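Local coordinates for protein transcriptional regulator (Vibrio vulnificus, PDB 4IVN) that binds N-acetylmannosamine 6-phosphate and represses transcription of the nan operon for sialic acid catabolism, at residues S139-Y144 with L245-L250; I150-K155 with N252-S257; H192-A197 with S213-L218. All blocks are in the same frame, centred on the assembly; numbering follows the deposited sequence.

Contact 1 (S139-Y144 with L245-L250); sequences SIVGRY and LLVDVL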
loop_
_atom_site.group_PDB
_atom_site.type_symbol
_atom_site.label_atom_id
_atom_site.label_comp_id
_atom_site.label_asym_id
_atom_site.label_seq_id
_atom_site.Cartn_x
_atom_site.Cartn_y
_atom_site.Cartn_z
ATOM N N SER A 139 2.640 -1.232 8.267
ATOM C CA SER A 139 1.387 -0.388 8.473
ATOM C C SER A 139 0.570 -0.244 7.148
ATOM O O SER A 139 -0.662 -0.287 7.156
ATOM C CB SER A 139 1.767 1.039 8.912
ATOM O OG SER A 139 0.629 1.876 9.021
ATOM N N ILE A 140 1.265 -0.055 6.042
ATOM C CA ILE A 140 0.609 0.217 4.702
ATOM C C ILE A 140 -0.198 -1.003 4.310
ATOM O O ILE A 140 -1.354 -0.881 3.852
ATOM C CB ILE A 140 1.704 0.520 3.608
ATOM C CG1 ILE A 140 2.236 1.971 3.734
ATOM C CG2 ILE A 140 1.204 0.312 2.170
ATOM C CD1 ILE A 140 2.832 2.369 5.073
ATOM N N VAL A 141 0.397 -2.187 4.525
ATOM C CA VAL A 141 -0.297 -3.450 4.190
ATOM C C VAL A 141 -1.510 -3.744 5.088
ATOM O O VAL A 141 -2.581 -4.111 4.537
ATOM C CB VAL A 141 0.694 -4.683 4.147
ATOM C CG1 VAL A 141 -0.060 -5.998 3.830
ATOM C CG2 VAL A 141 1.778 -4.354 3.116
ATOM N N GLY A 142 -1.331 -3.569 6.409
ATOM C CA GLY A 142 -2.386 -3.752 7.392
ATOM C C GLY A 142 -3.543 -2.737 7.164
ATOM O O GLY A 142 -4.703 -3.087 7.224
ATOM N N ARG A 143 -3.224 -1.480 6.823
ATOM C CA ARG A 143 -4.255 -0.514 6.447
ATOM C C ARG A 143 -4.995 -0.945 5.208
ATOM O O ARG A 143 -6.188 -0.727 5.114
ATOM C CB ARG A 143 -3.612 0.871 6.168
ATOM C CG ARG A 143 -3.172 1.677 7.415
ATOM C CD ARG A 143 -4.272 1.883 8.508
ATOM N NE ARG A 143 -3.773 2.451 9.821
ATOM C CZ ARG A 143 -4.524 2.849 10.869
ATOM N NH1 ARG A 143 -5.857 2.700 10.849
ATOM N NH2 ARG A 143 -3.932 3.421 11.954
ATOM N N TYR A 144 -4.298 -1.458 4.220
ATOM C CA TYR A 144 -5.053 -1.904 3.028
ATOM C C TYR A 144 -6.000 -3.039 3.377
ATOM O O TYR A 144 -7.108 -3.104 2.880
ATOM C CB TYR A 144 -4.115 -2.316 1.881
ATOM C CG TYR A 144 -4.862 -2.551 0.565
ATOM C CD1 TYR A 144 -5.692 -1.513 -0.037
ATOM C CD2 TYR A 144 -4.681 -3.757 -0.139
ATOM C CE1 TYR A 144 -6.334 -1.743 -1.264
ATOM C CE2 TYR A 144 -5.313 -3.957 -1.355
ATOM C CZ TYR A 144 -6.129 -2.944 -1.893
ATOM O OH TYR A 144 -6.756 -3.229 -3.076
ATOM N N LEU A 245 -0.866 -8.170 -2.727
ATOM C CA LEU A 245 -1.521 -9.222 -3.497
ATOM C C LEU A 245 -2.204 -10.306 -2.595
ATOM O O LEU A 245 -3.348 -10.670 -2.825
ATOM C CB LEU A 245 -0.509 -9.904 -4.383
ATOM C CG LEU A 245 -1.023 -11.114 -5.183
ATOM C CD1 LEU A 245 -2.040 -10.673 -6.212
ATOM C CD2 LEU A 245 0.129 -11.842 -5.883
ATOM N N LEU A 246 -1.506 -10.789 -1.577
ATOM C CA LEU A 246 -2.158 -11.664 -0.550
ATOM C C LEU A 246 -3.439 -11.073 0.008
ATOM O O LEU A 246 -4.439 -11.822 0.145
ATOM C CB LEU A 246 -1.254 -11.952 0.676
ATOM C CG LEU A 246 0.154 -12.512 0.493
ATOM C CD1 LEU A 246 0.819 -12.635 1.883
ATOM C CD2 LEU A 246 0.209 -13.804 -0.308
ATOM N N VAL A 247 -3.409 -9.787 0.391
ATOM C CA VAL A 247 -4.636 -9.097 0.864
ATOM C C VAL A 247 -5.715 -9.135 -0.224
ATOM O O VAL A 247 -6.941 -9.468 0.026
ATOM C CB VAL A 247 -4.410 -7.620 1.299
ATOM C CG1 VAL A 247 -5.729 -6.931 1.543
ATOM C CG2 VAL A 247 -3.595 -7.493 2.610
ATOM N N ASP A 248 -5.305 -8.818 -1.461
ATOM C CA ASP A 248 -6.314 -8.777 -2.532
ATOM C C ASP A 248 -6.960 -10.121 -2.797
ATOM O O ASP A 248 -8.201 -10.190 -2.901
ATOM C CB ASP A 248 -5.679 -8.233 -3.824
ATOM C CG ASP A 248 -6.694 -7.940 -4.885
ATOM O OD1 ASP A 248 -7.758 -7.252 -4.669
ATOM O OD2 ASP A 248 -6.346 -8.302 -5.957
ATOM N N VAL A 249 -6.118 -11.167 -2.931
ATOM C CA VAL A 249 -6.583 -12.534 -3.120
ATOM C C VAL A 249 -7.432 -13.019 -1.945
ATOM O O VAL A 249 -8.494 -13.624 -2.140
ATOM C CB VAL A 249 -5.387 -13.476 -3.388
ATOM C CG1 VAL A 249 -5.885 -14.882 -3.525
ATOM C CG2 VAL A 249 -4.610 -13.057 -4.651
ATOM N N LEU A 250 -7.082 -12.621 -0.729
ATOM C CA LEU A 250 -7.926 -12.987 0.379
ATOM C C LEU A 250 -9.320 -12.453 0.167
ATOM O O LEU A 250 -10.264 -13.184 0.294
ATOM C CB LEU A 250 -7.298 -12.515 1.736
ATOM C CG LEU A 250 -8.128 -12.733 2.986
ATOM C CD1 LEU A 250 -8.594 -14.205 3.209
ATOM C CD2 LEU A 250 -7.422 -12.180 4.257
#
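Val247 carries this contact, one methyl reaching Tyr144 and the other Val141. Its CG1 lies 3.7 Å from Tyr144 CD2, obliquely to the ring. Tyr144 CB points toward 245-250; with CG anti to the backbone N (chi1 -170°), the ring atom CD2 lies beside Val247. Val247 CG2 comes within 4.0 Å of Val141 CG1, where the two valines lie alongside each other and run opposite ways. The same methyl, Val247 CG2, lies 4.0 Å from Val141 O.

The polar ends are close but find their partners elsewhere. Tyr144 OH and Asp248 OD1 stand 4.4 Å apart. Arg148 joins them, forming a salt bridge with Asp248 and a hydrogen bond with Tyr144. Tyr144 OH also bonds to the Gly235 carbonyl of the second subunit, and Phe237 of that subunit packs on Tyr144 and Asp248.

The segments of helices 137-151 and 237-257 run nearly parallel, at 11°, with axes 10.0 Å apart. Both segments fall in the SIS domain. No hydrogen bond crosses between 139-144 and 245-250. The two helices therefore meet here through buried apolar groups, while Tyr144 OH links this region to Gly235 of the second subunit.

Contact 2 (I150-K155 with N252-S257); sequences IRIGKK and NSLLES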
loop_
_atom_site.group_PDB
_atom_site.type_symbol
_atom_site.label_atom_id
_atom_site.label_comp_id
_atom_site.label_asym_id
_atom_site.label_seq_id
_atom_site.Cartn_x
_atom_site.Cartn_y
_atom_site.Cartn_z
ATOM N N ILE A 150 -13.462 -3.420 5.552
ATOM C CA ILE A 150 -14.527 -2.478 5.774
ATOM C C ILE A 150 -15.391 -2.336 4.516
ATOM O O ILE A 150 -16.624 -2.196 4.699
ATOM C CB ILE A 150 -13.928 -1.103 6.250
ATOM C CG1 ILE A 150 -13.501 -1.257 7.692
ATOM C CG2 ILE A 150 -14.950 0.094 6.082
ATOM C CD1 ILE A 150 -12.576 -0.103 8.123
ATOM N N ARG A 151 -14.791 -2.480 3.310
ATOM C CA ARG A 151 -15.570 -2.456 2.049
ATOM C C ARG A 151 -16.608 -3.588 2.013
ATOM O O ARG A 151 -17.757 -3.382 1.548
ATOM C CB ARG A 151 -14.662 -2.565 0.811
ATOM C CG ARG A 151 -13.849 -1.249 0.468
ATOM C CD ARG A 151 -14.635 0.050 0.459
ATOM N NE ARG A 151 -15.761 0.013 -0.517
ATOM C CZ ARG A 151 -15.646 0.043 -1.848
ATOM N NH1 ARG A 151 -14.476 0.269 -2.444
ATOM N NH2 ARG A 151 -16.741 -0.095 -2.595
ATOM N N ILE A 152 -16.223 -4.769 2.511
ATOM C CA ILE A 152 -17.182 -5.897 2.665
ATOM C C ILE A 152 -18.001 -5.940 3.938
ATOM O O ILE A 152 -18.753 -6.907 4.170
ATOM C CB ILE A 152 -16.528 -7.236 2.348
ATOM C CG1 ILE A 152 -15.463 -7.668 3.391
ATOM C CG2 ILE A 152 -15.992 -7.105 0.930
ATOM C CD1 ILE A 152 -15.030 -9.118 3.162
ATOM N N GLY A 153 -17.935 -4.880 4.721
ATOM C CA GLY A 153 -18.849 -4.707 5.854
ATOM C C GLY A 153 -18.347 -5.438 7.118
ATOM O O GLY A 153 -19.106 -5.604 8.058
ATOM N N LYS A 154 -17.051 -5.801 7.186
ATOM C CA LYS A 154 -16.532 -6.468 8.389
ATOM C C LYS A 154 -16.103 -5.362 9.356
ATOM O O LYS A 154 -15.633 -4.252 8.900
ATOM C CB LYS A 154 -15.292 -7.315 8.098
ATOM C CG LYS A 154 -15.485 -8.544 7.176
ATOM C CD LYS A 154 -16.614 -9.453 7.659
ATOM C CE LYS A 154 -16.202 -10.340 8.798
ATOM N NZ LYS A 154 -17.185 -11.511 8.849
ATOM N N LYS A 155 -16.123 -5.655 10.651
ATOM C CA LYS A 155 -15.443 -4.674 11.552
ATOM C C LYS A 155 -13.952 -4.979 11.549
ATOM O O LYS A 155 -13.577 -6.124 11.875
ATOM C CB LYS A 155 -16.000 -4.839 12.996
ATOM C CG LYS A 155 -17.522 -4.570 13.054
ATOM C CD LYS A 155 -17.667 -3.059 12.732
ATOM C CE LYS A 155 -19.038 -2.481 13.097
ATOM N NZ LYS A 155 -20.148 -3.342 12.556
ATOM N N ASN A 252 -10.770 -11.017 -2.461
ATOM C CA ASN A 252 -11.439 -11.536 -3.660
ATOM C C ASN A 252 -11.994 -12.978 -3.542
ATOM O O ASN A 252 -13.035 -13.277 -4.148
ATOM C CB ASN A 252 -10.538 -11.406 -4.880
ATOM C CG ASN A 252 -10.248 -9.930 -5.221
ATOM O OD1 ASN A 252 -10.904 -9.026 -4.693
ATOM N ND2 ASN A 252 -9.242 -9.691 -6.032
ATOM N N SER A 253 -11.279 -13.872 -2.846
ATOM C CA SER A 253 -11.827 -15.205 -2.530
ATOM C C SER A 253 -13.059 -15.114 -1.720
ATOM O O SER A 253 -14.049 -15.810 -2.035
ATOM C CB SER A 253 -10.854 -16.115 -1.825
ATOM O OG SER A 253 -9.691 -16.055 -2.550
ATOM N N LEU A 254 -13.034 -14.259 -0.698
ATOM C CA LEU A 254 -14.235 -14.042 0.112
ATOM C C LEU A 254 -15.435 -13.645 -0.784
ATOM O O LEU A 254 -16.551 -14.195 -0.645
ATOM C CB LEU A 254 -14.022 -12.969 1.184
ATOM C CG LEU A 254 -13.417 -13.385 2.512
ATOM C CD1 LEU A 254 -12.682 -12.193 3.137
ATOM C CD2 LEU A 254 -14.458 -14.085 3.416
ATOM N N LEU A 255 -15.201 -12.681 -1.683
ATOM C CA LEU A 255 -16.243 -12.192 -2.555
ATOM C C LEU A 255 -16.709 -13.320 -3.484
ATOM O O LEU A 255 -17.881 -13.449 -3.799
ATOM C CB LEU A 255 -15.726 -10.990 -3.361
ATOM C CG LEU A 255 -15.834 -9.688 -2.525
ATOM C CD1 LEU A 255 -14.900 -8.623 -3.054
ATOM C CD2 LEU A 255 -17.296 -9.162 -2.544
ATOM N N GLU A 256 -15.788 -14.203 -3.837
ATOM C CA GLU A 256 -16.195 -15.311 -4.706
ATOM C C GLU A 256 -16.966 -16.357 -3.903
ATOM O O GLU A 256 -17.912 -16.912 -4.412
ATOM C CB GLU A 256 -15.000 -15.923 -5.326
ATOM C CG GLU A 256 -15.335 -17.115 -6.179
ATOM C CD GLU A 256 -14.591 -17.020 -7.458
ATOM O OE1 GLU A 256 -14.882 -16.070 -8.224
ATOM O OE2 GLU A 256 -13.710 -17.876 -7.686
ATOM N N SER A 257 -16.601 -16.624 -2.640
ATOM C CA SER A 257 -17.310 -17.672 -1.881
ATOM C C SER A 257 -18.622 -17.151 -1.350
ATOM O O SER A 257 -19.562 -17.918 -1.182
ATOM C CB SER A 257 -16.469 -18.255 -0.746
ATOM O OG SER A 257 -15.174 -18.558 -1.190
#
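Ile152 is the residue of 150-155 that meets Leu254 and Leu255. Just before it, Ile150 and Arg151 are the last two residues of helix 137-151. Arg151 lines the pocket for N-acetylmannosamine 6-phosphate and touches the bound ligand, its guanidinium group held by Tyr147, Thr268 and the Val265 carbonyl.

Ile152 is the first residue to leave helical geometry, and its side chain is buried. Its CG1 sits between the backbone N and the carbonyl carbon (chi1 69°). Ile152 CD1 then reaches Leu254 CD1 at 3.9 Å, the two side chains crossing at about a right angle. The other branch, Ile152 CG2, lies 4.2 Å from Leu255 CD2. Tyr261 of helix 261-270 packs on both leucines.

Gly153 follows with a positive phi of 85°. It is the C-prime residue of a Schellman motif: Lys154 N bonds to Leu149 O, and Gly153 N to Ile150 O at 3.0 Å. This turn ends the helix and leads into strand 156-159.

Lys154 NZ bonds to the carbonyls of Val124 and Ala127, at and just beyond the C-terminal end of helix 114-126, while Lys155 pairs through its backbone with Ile130 of strand 129-133, the neighbour of strand 156-159 in the parallel sheet.

Contact 3 (H192-A197 with S213-L218); sequences HAAGLA and SPLSSL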
loop_
_atom_site.group_PDB
_atom_site.type_symbol
_atom_site.label_atom_id
_atom_site.label_comp_id
_atom_site.label_asym_id
_atom_site.label_seq_id
_atom_site.Cartn_x
_atom_site.Cartn_y
_atom_site.Cartn_z
ATOM N N HIS A 192 4.650 -9.456 20.126
ATOM C CA HIS A 192 4.149 -9.509 21.477
ATOM C C HIS A 192 2.621 -9.394 21.471
ATOM O O HIS A 192 1.901 -10.175 22.131
ATOM C CB HIS A 192 4.802 -8.413 22.313
ATOM C CG HIS A 192 4.234 -8.334 23.700
ATOM N ND1 HIS A 192 4.443 -9.329 24.653
ATOM C CD2 HIS A 192 3.417 -7.362 24.309
ATOM C CE1 HIS A 192 3.782 -9.009 25.766
ATOM N NE2 HIS A 192 3.160 -7.794 25.550
ATOM N N ALA A 193 2.099 -8.450 20.698
ATOM C CA ALA A 193 0.685 -8.302 20.603
ATOM C C ALA A 193 0.088 -9.551 19.912
ATOM O O ALA A 193 -0.923 -10.127 20.429
ATOM C CB ALA A 193 0.309 -6.965 19.872
ATOM N N ALA A 194 0.693 -10.054 18.829
ATOM C CA ALA A 194 0.073 -11.222 18.175
ATOM C C ALA A 194 0.043 -12.402 19.148
ATOM O O ALA A 194 -0.952 -13.169 19.241
ATOM C CB ALA A 194 0.809 -11.633 16.872
ATOM N N GLY A 195 1.144 -12.549 19.883
ATOM C CA GLY A 195 1.352 -13.583 20.932
ATOM C C GLY A 195 0.307 -13.568 22.023
ATOM O O GLY A 195 -0.142 -14.630 22.510
ATOM N N LEU A 196 -0.159 -12.383 22.403
ATOM C CA LEU A 196 -1.247 -12.319 23.396
ATOM C C LEU A 196 -2.600 -12.942 22.961
ATOM O O LEU A 196 -3.264 -13.644 23.796
ATOM C CB LEU A 196 -1.486 -10.872 23.784
ATOM C CG LEU A 196 -0.278 -10.353 24.666
ATOM C CD1 LEU A 196 -0.310 -8.788 24.633
ATOM C CD2 LEU A 196 -0.309 -10.951 26.098
ATOM N N ALA A 197 -2.998 -12.705 21.709
ATOM C CA ALA A 197 -4.188 -13.303 21.133
ATOM C C ALA A 197 -3.960 -14.812 20.959
ATOM O O ALA A 197 -4.794 -15.634 21.355
ATOM C CB ALA A 197 -4.493 -12.680 19.776
ATOM N N SER A 213 9.990 -17.901 11.338
ATOM C CA SER A 213 10.280 -16.635 11.960
ATOM C C SER A 213 9.701 -16.840 13.347
ATOM O O SER A 213 8.911 -17.759 13.535
ATOM C CB SER A 213 9.550 -15.501 11.177
ATOM O OG SER A 213 8.173 -15.401 11.659
ATOM N N PRO A 214 10.059 -15.969 14.318
ATOM C CA PRO A 214 9.429 -15.982 15.657
ATOM C C PRO A 214 7.883 -15.953 15.589
ATOM O O PRO A 214 7.140 -16.556 16.435
ATOM C CB PRO A 214 9.931 -14.665 16.251
ATOM C CG PRO A 214 11.309 -14.465 15.646
ATOM C CD PRO A 214 11.236 -15.057 14.255
ATOM N N LEU A 215 7.379 -15.189 14.629
ATOM C CA LEU A 215 5.938 -15.064 14.434
ATOM C C LEU A 215 5.279 -16.362 13.990
ATOM O O LEU A 215 4.121 -16.688 14.358
ATOM C CB LEU A 215 5.619 -13.833 13.512
ATOM C CG LEU A 215 4.133 -13.443 13.269
ATOM C CD1 LEU A 215 3.461 -13.070 14.582
ATOM C CD2 LEU A 215 4.012 -12.198 12.316
ATOM N N SER A 216 5.980 -17.190 13.206
ATOM C CA SER A 216 5.285 -18.429 12.777
ATOM C C SER A 216 4.880 -19.359 13.900
ATOM O O SER A 216 3.858 -20.010 13.807
ATOM C CB SER A 216 6.003 -19.161 11.632
ATOM O OG SER A 216 7.319 -19.271 11.988
ATOM N N SER A 217 5.570 -19.355 15.022
ATOM C CA SER A 217 5.146 -20.230 16.056
ATOM C C SER A 217 4.024 -19.551 16.878
ATOM O O SER A 217 3.590 -20.084 17.869
ATOM C CB SER A 217 6.364 -20.605 16.950
ATOM O OG SER A 217 6.582 -19.551 17.878
ATOM N N LEU A 218 3.520 -18.382 16.463
ATOM C CA LEU A 218 2.367 -17.797 17.164
ATOM C C LEU A 218 1.275 -17.528 16.170
ATOM O O LEU A 218 0.570 -16.541 16.359
ATOM C CB LEU A 218 2.745 -16.414 17.792
ATOM C CG LEU A 218 3.952 -16.367 18.723
ATOM C CD1 LEU A 218 4.454 -14.932 18.758
ATOM C CD2 LEU A 218 3.534 -16.907 20.101
#
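Leu215 and Leu218 reach from the 213-218 loop to Ala194 and Gly195 on helix 188-199. The tighter part lies at Ala194, whose CB points at the loop. Leu215 CD1 meets Ala194 CB at 3.8 Å. Leu215 CG is anti to the backbone N (chi1 -175°), and this extension brings the isobutyl end close to the helix. Ala194 and Leu215 both pack on Ala180 of strand 176-181, and Ala194 also rests on Val204. Leu215 touches Ser182 of the ligand pocket as well.

The second part is built on a glycine. Gly195 and Leu218 have the nearest CA atoms across the contact, 5.7 Å apart. With no side chain on Gly195, Leu218 lays both of its methyls over the helix backbone. Leu218 CD1 lies 4.0 Å from Gly195 CA, and CD2 is about as close. Leu218 is partly exposed, unlike the buried Leu215.

Both segments belong to the SIS domain. Strand 176-181, helix 188-199 and strand 204-208 form a beta-alpha-beta crossover between adjacent parallel strands. The loop follows, on the way to strand 221-224, outermost in this chain's sheet. The contact thus folds the loop back onto the crossover helix.

Away from the helix, the loop becomes more open and polar, with Ser217 exposed. This side is braced from within. Ser213 OG accepts from Ser216 N in an ST motif. In return, Ser216 OG donates to Ser213 O at 2.7 Å, in the carbonyl plane and on a lone pair. Leu218 N closes the turn on Leu215 O at 2.8 Å. On the helix, His192 and Leu196 point away from the loop. Leu196 packs on Ala166 and Ala169 of helix 162-170.

Contacts 1 and 2 lie along the same pair of helices, 137-151 and 237-257, with centres 13 Å apart. Their segments alternate along the chain, and both touch the second subunit. Contact 3 is nested inside the chain loops that they close. Its centre is 19 Å from that of contact 1 and 25 Å from that of contact 2, and it touches neither. A bound ligand is about 7 Å from the Leu215 side chain, 8 Å from that of Val141 and 12 Å from that of Ile152. Arg151 also packs on Gly234 of the second subunit, itself a pocket residue. This is consistent with a pocket shared across the dimer, contacts 2 and 3 facing different ligand copies.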